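Local coordinates for protein yciO (Escherichia coli, PDB 1K7J) that is of unknown function but may bind double-stranded RNA, at residues L177-D189 against V194-L206. Numbering follows the deposited sequence.
Sequences LGQKPTTVIDLTD and VVREGVGDVKPFL. With SO4 (sulfate ion), chain B.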
loop_
_atom_site.group_PDB
_atom_site.type_symbol
_atom_site.label_atom_id
_atom_site.label_comp_id
_atom_site.label_asym_id
_atom_site.label_seq_id
_atom_site.Cartn_x
_atom_site.Cartn_y
_atom_site.Cartn_z
ATOM N N LEU A 177 -13.536 7.748 -0.036
ATOM C CA LEU A 177 -13.451 6.368 0.407
ATOM C C LEU A 177 -13.862 6.141 1.850
ATOM O O LEU A 177 -14.329 7.050 2.535
ATOM C CB LEU A 177 -12.013 5.875 0.212
ATOM C CG LEU A 177 -11.348 6.304 -1.100
ATOM C CD1 LEU A 177 -9.915 5.792 -1.155
ATOM C CD2 LEU A 177 -12.155 5.778 -2.275
ATOM N N GLY A 178 -13.695 4.902 2.296
ATOM C CA GLY A 178 -14.002 4.571 3.672
ATOM C C GLY A 178 -12.788 4.954 4.495
ATOM O O GLY A 178 -11.700 5.158 3.944
ATOM N N GLN A 179 -12.958 5.063 5.808
ATOM C CA GLN A 179 -11.843 5.423 6.678
ATOM C C GLN A 179 -11.318 4.243 7.487
ATOM O O GLN A 179 -10.452 4.408 8.343
ATOM C CB GLN A 179 -12.243 6.561 7.618
ATOM C CG GLN A 179 -13.663 6.479 8.125
ATOM C CD GLN A 179 -14.544 7.583 7.556
ATOM O OE1 GLN A 179 -14.657 7.747 6.335
ATOM N NE2 GLN A 179 -15.173 8.347 8.440
ATOM N N LYS A 180 -11.849 3.054 7.219
ATOM C CA LYS A 180 -11.405 1.853 7.915
ATOM C C LYS A 180 -10.209 1.300 7.142
ATOM O O LYS A 180 -10.292 1.078 5.936
ATOM C CB LYS A 180 -12.528 0.812 7.965
ATOM C CG LYS A 180 -12.176 -0.434 8.771
ATOM C CD LYS A 180 -13.313 -1.446 8.790
ATOM C CE LYS A 180 -14.527 -0.922 9.539
ATOM N NZ LYS A 180 -15.634 -1.926 9.554
ATOM N N PRO A 181 -9.078 1.080 7.826
ATOM C CA PRO A 181 -7.879 0.554 7.165
ATOM C C PRO A 181 -7.983 -0.946 6.915
ATOM O O PRO A 181 -8.971 -1.580 7.288
ATOM C CB PRO A 181 -6.773 0.900 8.153
ATOM C CG PRO A 181 -7.464 0.695 9.471
ATOM C CD PRO A 181 -8.808 1.371 9.246
ATOM N N THR A 182 -6.970 -1.510 6.268
ATOM C CA THR A 182 -6.965 -2.942 6.001
ATOM C C THR A 182 -6.814 -3.722 7.301
ATOM O O THR A 182 -6.341 -3.198 8.314
ATOM C CB THR A 182 -5.772 -3.373 5.124
ATOM O OG1 THR A 182 -4.552 -3.019 5.787
ATOM C CG2 THR A 182 -5.824 -2.721 3.756
ATOM N N THR A 183 -7.235 -4.978 7.267
ATOM C CA THR A 183 -7.050 -5.844 8.414
ATOM C C THR A 183 -5.634 -6.355 8.192
ATOM O O THR A 183 -5.295 -6.805 7.091
ATOM C CB THR A 183 -8.048 -7.003 8.400
ATOM O OG1 THR A 183 -9.327 -6.508 8.807
ATOM C CG2 THR A 183 -7.600 -8.124 9.339
ATOM N N VAL A 184 -4.798 -6.253 9.216
ATOM C CA VAL A 184 -3.416 -6.695 9.098
ATOM C C VAL A 184 -3.238 -8.031 9.800
ATOM O O VAL A 184 -3.521 -8.159 10.991
ATOM C CB VAL A 184 -2.452 -5.655 9.711
ATOM C CG1 VAL A 184 -1.010 -6.114 9.546
ATOM C CG2 VAL A 184 -2.655 -4.303 9.041
ATOM N N ILE A 185 -2.781 -9.024 9.045
ATOM C CA ILE A 185 -2.559 -10.362 9.574
ATOM C C ILE A 185 -1.091 -10.731 9.419
ATOM O O ILE A 185 -0.544 -10.644 8.322
ATOM C CB ILE A 185 -3.371 -11.425 8.799
ATOM C CG1 ILE A 185 -4.858 -11.058 8.769
ATOM C CG2 ILE A 185 -3.169 -12.799 9.444
ATOM C CD1 ILE A 185 -5.527 -11.055 10.125
ATOM N N ASP A 186 -0.451 -11.125 10.513
ATOM C CA ASP A 186 0.944 -11.549 10.450
ATOM C C ASP A 186 0.855 -13.050 10.186
ATOM O O ASP A 186 0.261 -13.785 10.976
ATOM C CB ASP A 186 1.651 -11.292 11.780
ATOM C CG ASP A 186 3.130 -11.651 11.733
ATOM O OD1 ASP A 186 3.475 -12.692 11.135
ATOM O OD2 ASP A 186 3.947 -10.898 12.306
ATOM N N LEU A 187 1.429 -13.499 9.076
ATOM C CA LEU A 187 1.374 -14.910 8.707
ATOM C C LEU A 187 2.665 -15.679 8.956
ATOM O O LEU A 187 2.764 -16.855 8.602
ATOM C CB LEU A 187 0.981 -15.047 7.232
ATOM C CG LEU A 187 -0.416 -14.565 6.834
ATOM C CD1 LEU A 187 -0.592 -14.679 5.322
ATOM C CD2 LEU A 187 -1.471 -15.393 7.560
ATOM N N THR A 188 3.653 -15.034 9.564
ATOM C CA THR A 188 4.919 -15.711 9.823
ATOM C C THR A 188 4.761 -16.784 10.902
ATOM O O THR A 188 3.809 -16.760 11.686
ATOM C CB THR A 188 6.023 -14.711 10.236
ATOM O OG1 THR A 188 5.656 -14.055 11.454
ATOM C CG2 THR A 188 6.230 -13.666 9.138
ATOM N N ASP A 189 5.698 -17.729 10.919
ATOM C CA ASP A 189 5.687 -18.834 11.878
ATOM C C ASP A 189 4.410 -19.667 11.772
ATOM O O ASP A 189 4.040 -20.371 12.715
ATOM C CB ASP A 189 5.845 -18.301 13.306
ATOM C CG ASP A 189 7.170 -17.594 13.518
ATOM O OD1 ASP A 189 8.218 -18.194 13.197
ATOM O OD2 ASP A 189 7.166 -16.445 14.008
ATOM N N VAL A 194 -3.677 -11.439 14.400
ATOM C CA VAL A 194 -4.332 -10.216 13.969
ATOM C C VAL A 194 -3.598 -9.023 14.563
ATOM O O VAL A 194 -3.612 -8.805 15.776
ATOM C CB VAL A 194 -5.809 -10.179 14.415
ATOM C CG1 VAL A 194 -6.460 -8.881 13.951
ATOM C CG2 VAL A 194 -6.555 -11.379 13.845
ATOM N N VAL A 195 -2.942 -8.261 13.696
ATOM C CA VAL A 195 -2.200 -7.079 14.107
ATOM C C VAL A 195 -3.138 -5.878 14.175
ATOM O O VAL A 195 -2.993 -5.005 15.032
ATOM C CB VAL A 195 -1.058 -6.786 13.111
ATOM C CG1 VAL A 195 -0.402 -5.451 13.430
ATOM C CG2 VAL A 195 -0.036 -7.906 13.166
ATOM N N ARG A 196 -4.100 -5.841 13.257
ATOM C CA ARG A 196 -5.077 -4.760 13.210
ATOM C C ARG A 196 -6.379 -5.249 12.605
ATOM O O ARG A 196 -6.378 -5.897 11.559
ATOM C CB ARG A 196 -4.558 -3.594 12.367
ATOM C CG ARG A 196 -5.575 -2.465 12.210
ATOM C CD ARG A 196 -4.984 -1.268 11.478
ATOM N NE ARG A 196 -4.765 -1.533 10.057
ATOM C CZ ARG A 196 -3.865 -0.897 9.314
ATOM N NH1 ARG A 196 -3.099 0.041 9.858
ATOM N NH2 ARG A 196 -3.727 -1.199 8.030
ATOM N N GLU A 197 -7.496 -4.952 13.261
ATOM C CA GLU A 197 -8.775 -5.355 12.703
ATOM C C GLU A 197 -9.301 -4.202 11.857
ATOM O O GLU A 197 -9.563 -3.112 12.367
ATOM C CB GLU A 197 -9.783 -5.714 13.799
ATOM C CG GLU A 197 -11.152 -6.082 13.238
ATOM C CD GLU A 197 -11.962 -6.965 14.167
ATOM O OE1 GLU A 197 -11.861 -6.790 15.400
ATOM O OE2 GLU A 197 -12.713 -7.829 13.659
ATOM N N GLY A 198 -9.433 -4.453 10.559
ATOM C CA GLY A 198 -9.920 -3.440 9.642
ATOM C C GLY A 198 -11.059 -3.950 8.780
ATOM O O GLY A 198 -11.925 -4.688 9.253
ATOM N N VAL A 199 -11.053 -3.573 7.506
ATOM C CA VAL A 199 -12.108 -3.976 6.583
ATOM C C VAL A 199 -12.264 -5.488 6.443
ATOM O O VAL A 199 -13.380 -6.006 6.480
ATOM C CB VAL A 199 -11.882 -3.375 5.170
ATOM C CG1 VAL A 199 -13.029 -3.778 4.236
ATOM C CG2 VAL A 199 -11.789 -1.861 5.259
ATOM N N GLY A 200 -11.147 -6.193 6.282
ATOM C CA GLY A 200 -11.202 -7.636 6.119
ATOM C C GLY A 200 -11.632 -8.432 7.338
ATOM O O GLY A 200 -11.250 -8.123 8.463
ATOM N N ASP A 201 -12.430 -9.469 7.103
ATOM C CA ASP A 201 -12.920 -10.340 8.172
ATOM C C ASP A 201 -11.732 -11.066 8.807
ATOM O O ASP A 201 -10.898 -11.633 8.103
ATOM C CB ASP A 201 -13.909 -11.350 7.576
ATOM C CG ASP A 201 -14.592 -12.216 8.626
ATOM O OD1 ASP A 201 -14.347 -12.042 9.836
ATOM O OD2 ASP A 201 -15.391 -13.086 8.220
ATOM N N VAL A 202 -11.646 -11.052 10.134
ATOM C CA VAL A 202 -10.538 -11.723 10.812
ATOM C C VAL A 202 -10.777 -13.219 11.012
ATOM O O VAL A 202 -9.834 -13.992 11.179
ATOM C CB VAL A 202 -10.257 -11.095 12.202
ATOM C CG1 VAL A 202 -9.891 -9.626 12.048
ATOM C CG2 VAL A 202 -11.473 -11.247 13.109
ATOM N N LYS A 203 -12.041 -13.624 10.971
ATOM C CA LYS A 203 -12.407 -15.016 11.201
ATOM C C LYS A 203 -11.662 -16.104 10.435
ATOM O O LYS A 203 -11.320 -17.139 11.011
ATOM C CB LYS A 203 -13.914 -15.188 11.008
ATOM C CG LYS A 203 -14.722 -14.435 12.046
ATOM C CD LYS A 203 -16.212 -14.627 11.847
ATOM C CE LYS A 203 -16.996 -13.849 12.880
ATOM N NZ LYS A 203 -16.695 -14.295 14.268
ATOM N N PRO A 204 -11.398 -15.899 9.135
ATOM C CA PRO A 204 -10.685 -16.935 8.376
ATOM C C PRO A 204 -9.282 -17.224 8.907
ATOM O O PRO A 204 -8.681 -18.251 8.581
ATOM C CB PRO A 204 -10.651 -16.364 6.958
ATOM C CG PRO A 204 -11.871 -15.479 6.912
ATOM C CD PRO A 204 -11.822 -14.799 8.251
ATOM N N PHE A 205 -8.770 -16.318 9.731
ATOM C CA PHE A 205 -7.428 -16.444 10.288
ATOM C C PHE A 205 -7.475 -16.746 11.774
ATOM O O PHE A 205 -6.438 -16.981 12.396
ATOM C CB PHE A 205 -6.672 -15.134 10.067
ATOM C CG PHE A 205 -6.707 -14.657 8.650
ATOM C CD1 PHE A 205 -5.734 -15.066 7.744
ATOM C CD2 PHE A 205 -7.746 -13.845 8.203
ATOM C CE1 PHE A 205 -5.793 -14.677 6.409
ATOM C CE2 PHE A 205 -7.816 -13.450 6.866
ATOM C CZ PHE A 205 -6.838 -13.867 5.968
ATOM N N LEU A 206 -8.688 -16.732 12.324
ATOM C CA LEU A 206 -8.937 -16.954 13.746
ATOM C C LEU A 206 -8.615 -15.681 14.535
ATOM O O LEU A 206 -9.558 -14.910 14.831
ATOM C CB LEU A 206 -8.094 -18.123 14.260
ATOM C CG LEU A 206 -8.722 -19.517 14.197
ATOM C CD1 LEU A 206 -9.849 -19.595 15.201
ATOM C CD2 LEU A 206 -9.227 -19.808 12.795
ATOM O OXT LEU A 206 -7.421 -15.455 14.833
HETATM S S SO4 B . -0.245 0.467 7.356
HETATM O O1 SO4 B . -1.417 -0.030 6.613
HETATM O O2 SO4 B . 0.294 1.666 6.695
HETATM O O3 SO4 B . -0.645 0.813 8.736
HETATM O O4 SO4 B . 0.788 -0.585 7.391
#
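Val184 and Arg196 pair across an antiparallel hairpin whose register slips by one residue in a classic beta bulge: Val184 O accepts from both Val195 N (2.8 Å) and Arg196 N, while Val184 N donates to Arg196 O. Past the bulge the chain continues alongside, and Val199 N bonds to Pro181 O.

The Arg196 guanidinium lies between Pro181, whose ring covers one face, and Val184 CG2 over the other. A bend at chi3 (71°) turns it side-on to Thr182, so that NE meets Thr182 O at 2.9 Å and NH2 meets Thr182 OG1 at 3.0 Å, both close to its plane; Thr98 OG1 also hydrogen-bonds Thr182 OG1. Arg196 NH1 (to O3, 2.8 Å) and NH2 (to O1) bond a sulfate, probably from the crystallisation liquor, which Arg57 and Ser144 bind as well. A leucine in place of Arg196 would probably leave Thr182 O without its side-chain donor and the sulfate without one of its arginines.

Thr183 OG1 takes a bond from Gly198 N (2.7 Å) and gives one to Gly200 O, tying the loop to the strand. At Gly198 a side chain would collide with the carbonyl oxygens of Pro181 and Thr182.

Apolar contacts lie on both faces: Val184 CG1 against Val195 CB on one; on the other, Ile185 CG1 sits over the Phe205 ring in a CH-pi contact, 4.0 Å from the centroid, and CD1 reaches Val194 CG2.

Tyr97 meets Phe205 edge-to-face, and Leu88 of helix 83-90 also packs on that ring. Strand 183-186 lies between strand 97-102 and strand 193-196, the latter at the sheet's edge.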